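Local coordinates for ApaG protein (Pseudomonas aeruginosa, PDB 3NRF), which is of unknown function but is probably exported, a small beta-sheet protein of the DUF4354 family, probably related to MPT63, at residues 58-63 with 90-95. Numbering follows the deposited sequence. Where two conformers were deposited one is given.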
loop_
_atom_site.group_PDB
_atom_site.type_symbol
_atom_site.label_atom_id
_atom_site.label_comp_id
_atom_site.label_asym_id
_atom_site.label_seq_id
_atom_site.Cartn_x
_atom_site.Cartn_y
_atom_site.Cartn_z
ATOM N N GLN B 58 -9.924 -10.870 16.816
ATOM C CA GLN B 58 -8.572 -11.106 17.290
ATOM C C GLN B 58 -7.971 -9.757 17.690
ATOM O O GLN B 58 -8.117 -8.792 16.942
ATOM C CB GLN B 58 -7.699 -11.695 16.148
ATOM C CG GLN B 58 -6.309 -12.135 16.638
ATOM C CD GLN B 58 -5.434 -12.770 15.575
ATOM O OE1 GLN B 58 -5.780 -12.845 14.380
ATOM N NE2 GLN B 58 -4.267 -13.184 15.997
ATOM N N SER B 59 -7.304 -9.695 18.858
ATOM C CA SER B 59 -6.669 -8.513 19.390
ATOM C C SER B 59 -5.175 -8.586 19.114
ATOM O O SER B 59 -4.617 -9.678 19.074
ATOM C CB SER B 59 -6.831 -8.452 20.912
ATOM O OG SER B 59 -8.179 -8.672 21.286
ATOM N N PHE B 60 -4.561 -7.441 18.960
ATOM C CA PHE B 60 -3.131 -7.322 18.738
ATOM C C PHE B 60 -2.510 -6.442 19.801
ATOM O O PHE B 60 -3.026 -5.342 20.114
ATOM C CB PHE B 60 -2.854 -6.808 17.318
ATOM C CG PHE B 60 -3.510 -7.644 16.279
ATOM C CD1 PHE B 60 -2.977 -8.890 15.913
ATOM C CD2 PHE B 60 -4.693 -7.246 15.685
ATOM C CE1 PHE B 60 -3.629 -9.716 15.045
ATOM C CE2 PHE B 60 -5.340 -8.102 14.776
ATOM C CZ PHE B 60 -4.768 -9.316 14.448
ATOM N N ARG B 61 -1.365 -6.931 20.286
ATOM C CA ARG B 61 -0.656 -6.221 21.334
ATOM C C ARG B 61 0.008 -4.936 20.833
ATOM O O ARG B 61 0.458 -4.835 19.665
ATOM C CB ARG B 61 0.374 -7.098 22.055
ATOM C CG ARG B 61 1.575 -7.424 21.250
ATOM C CD ARG B 61 2.690 -8.196 22.042
ATOM N NE ARG B 61 3.775 -8.378 21.088
ATOM C CZ ARG B 61 4.773 -7.520 20.894
ATOM N NH1 ARG B 61 4.918 -6.447 21.666
ATOM N NH2 ARG B 61 5.656 -7.756 19.933
ATOM N N LEU B 62 0.029 -3.980 21.733
ATOM C CA LEU B 62 0.605 -2.674 21.527
ATOM C C LEU B 62 2.083 -2.813 21.818
ATOM O O LEU B 62 2.466 -3.091 22.957
ATOM C CB LEU B 62 -0.053 -1.637 22.449
ATOM C CG LEU B 62 0.432 -0.210 22.411
ATOM C CD1 LEU B 62 0.219 0.359 20.990
ATOM C CD2 LEU B 62 -0.219 0.707 23.444
ATOM N N ASP B 63 2.910 -2.652 20.781
ATOM C CA ASP B 63 4.355 -2.758 20.917
ATOM C C ASP B 63 5.007 -1.475 21.428
ATOM O O ASP B 63 5.838 -1.531 22.370
ATOM C CB ASP B 63 4.979 -3.212 19.596
ATOM C CG ASP B 63 6.455 -3.585 19.765
ATOM O OD1 ASP B 63 6.757 -4.565 20.479
ATOM O OD2 ASP B 63 7.309 -2.923 19.163
ATOM N N ASP B 90 2.726 -13.389 12.922
ATOM C CA ASP B 90 2.451 -13.590 11.519
ATOM C C ASP B 90 1.938 -12.289 10.900
ATOM O O ASP B 90 2.192 -11.209 11.439
ATOM C CB ASP B 90 1.518 -14.798 11.284
ATOM C CG ASP B 90 0.182 -14.688 12.026
ATOM O OD1 ASP B 90 -0.070 -13.604 12.618
ATOM O OD2 ASP B 90 -0.561 -15.695 12.053
ATOM N N ASP B 91 1.223 -12.398 9.782
ATOM C CA ASP B 91 0.716 -11.236 9.102
ATOM C C ASP B 91 -0.635 -10.756 9.646
ATOM O O ASP B 91 -1.168 -9.779 9.132
ATOM C CB ASP B 91 0.548 -11.488 7.605
ATOM C CG ASP B 91 1.848 -11.478 6.854
ATOM O OD1 ASP B 91 2.919 -11.307 7.477
ATOM O OD2 ASP B 91 1.748 -11.593 5.616
ATOM N N ALA B 92 -1.146 -11.368 10.714
ATOM C CA ALA B 92 -2.545 -11.048 11.133
ATOM C C ALA B 92 -2.769 -9.596 11.497
ATOM O O ALA B 92 -3.887 -9.066 11.245
ATOM C CB ALA B 92 -3.005 -11.948 12.275
ATOM N N VAL B 93 -1.744 -8.929 12.026
ATOM C CA VAL B 93 -1.917 -7.539 12.394
ATOM C C VAL B 93 -2.249 -6.656 11.211
ATOM O O VAL B 93 -2.814 -5.576 11.377
ATOM C CB VAL B 93 -0.738 -7.010 13.193
ATOM C CG1 VAL B 93 0.518 -6.815 12.269
ATOM C CG2 VAL B 93 -1.068 -5.752 13.933
ATOM N N TYR B 94 -1.884 -7.101 9.999
ATOM C CA TYR B 94 -2.208 -6.323 8.808
ATOM C C TYR B 94 -3.666 -6.267 8.528
ATOM O O TYR B 94 -4.123 -5.341 7.780
ATOM C CB TYR B 94 -1.418 -6.874 7.624
ATOM C CG TYR B 94 0.061 -6.710 7.867
ATOM C CD1 TYR B 94 0.591 -5.593 8.524
ATOM C CD2 TYR B 94 0.975 -7.644 7.402
ATOM C CE1 TYR B 94 1.900 -5.460 8.770
ATOM C CE2 TYR B 94 2.346 -7.471 7.599
ATOM C CZ TYR B 94 2.815 -6.371 8.297
ATOM O OH TYR B 94 4.202 -6.266 8.455
ATOM N N GLY B 95 -4.390 -7.229 9.100
ATOM C CA GLY B 95 -5.844 -7.280 9.050
ATOM C C GLY B 95 -6.525 -6.495 10.178
ATOM O O GLY B 95 -7.755 -6.557 10.273
HETATM O O HOH W 1 -1.685 -13.844 14.768
#
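F60, on strand 59-65, faces V93 in a 3-10 turn of the loop joining strands 79-88 and 98-102, their CA atoms 6.5 Å apart. The ring of F60 lies flat against the backbone of the turn. CA of V93 stands over the middle of one face, 3.8 Å from the ring centroid and only 11° off the ring normal, a CH-pi contact. CG of F60 is anti to its carbonyl carbon (chi1 -54°), which carries the ring out from the strand against the turn. At the far end CE1 of F60 meets CB of A92 at 3.6 Å, while CZ of F60 approaches O of A92 obliquely at 3.3 Å; that oxygen also accepts from N of G95 within the turn. Nearer the strand, CG2 of V93 rests on CG of F60 at 3.9 Å. Q58 reaches the same methyl of A92 with its amide: CG is anti to the backbone N (chi1 -173°) and the chain runs on extended, bringing OE1 of Q58 to 3.6 Å from CB of A92. Beside that methyl, a water accepts from NE2 of Q58 and donates to OD1 of D90, bridging the two segments. OD1 of D90 also accepts a hydrogen bond from N of A92 at 3.1 Å, the donor lying well above the carboxylate plane; this Asx turn ties the D90 carboxylate to the backbone of A92. S88 OG hydrogen-bonds N of V93 and O of D90, anchoring the loop to its preceding strand. The arrangement is sheet-to-loop packing: an aromatic residue from an inner strand of the antiparallel sheet seats the 3-10 turn of the connection leading to strand 98-102, at one edge of the sheet.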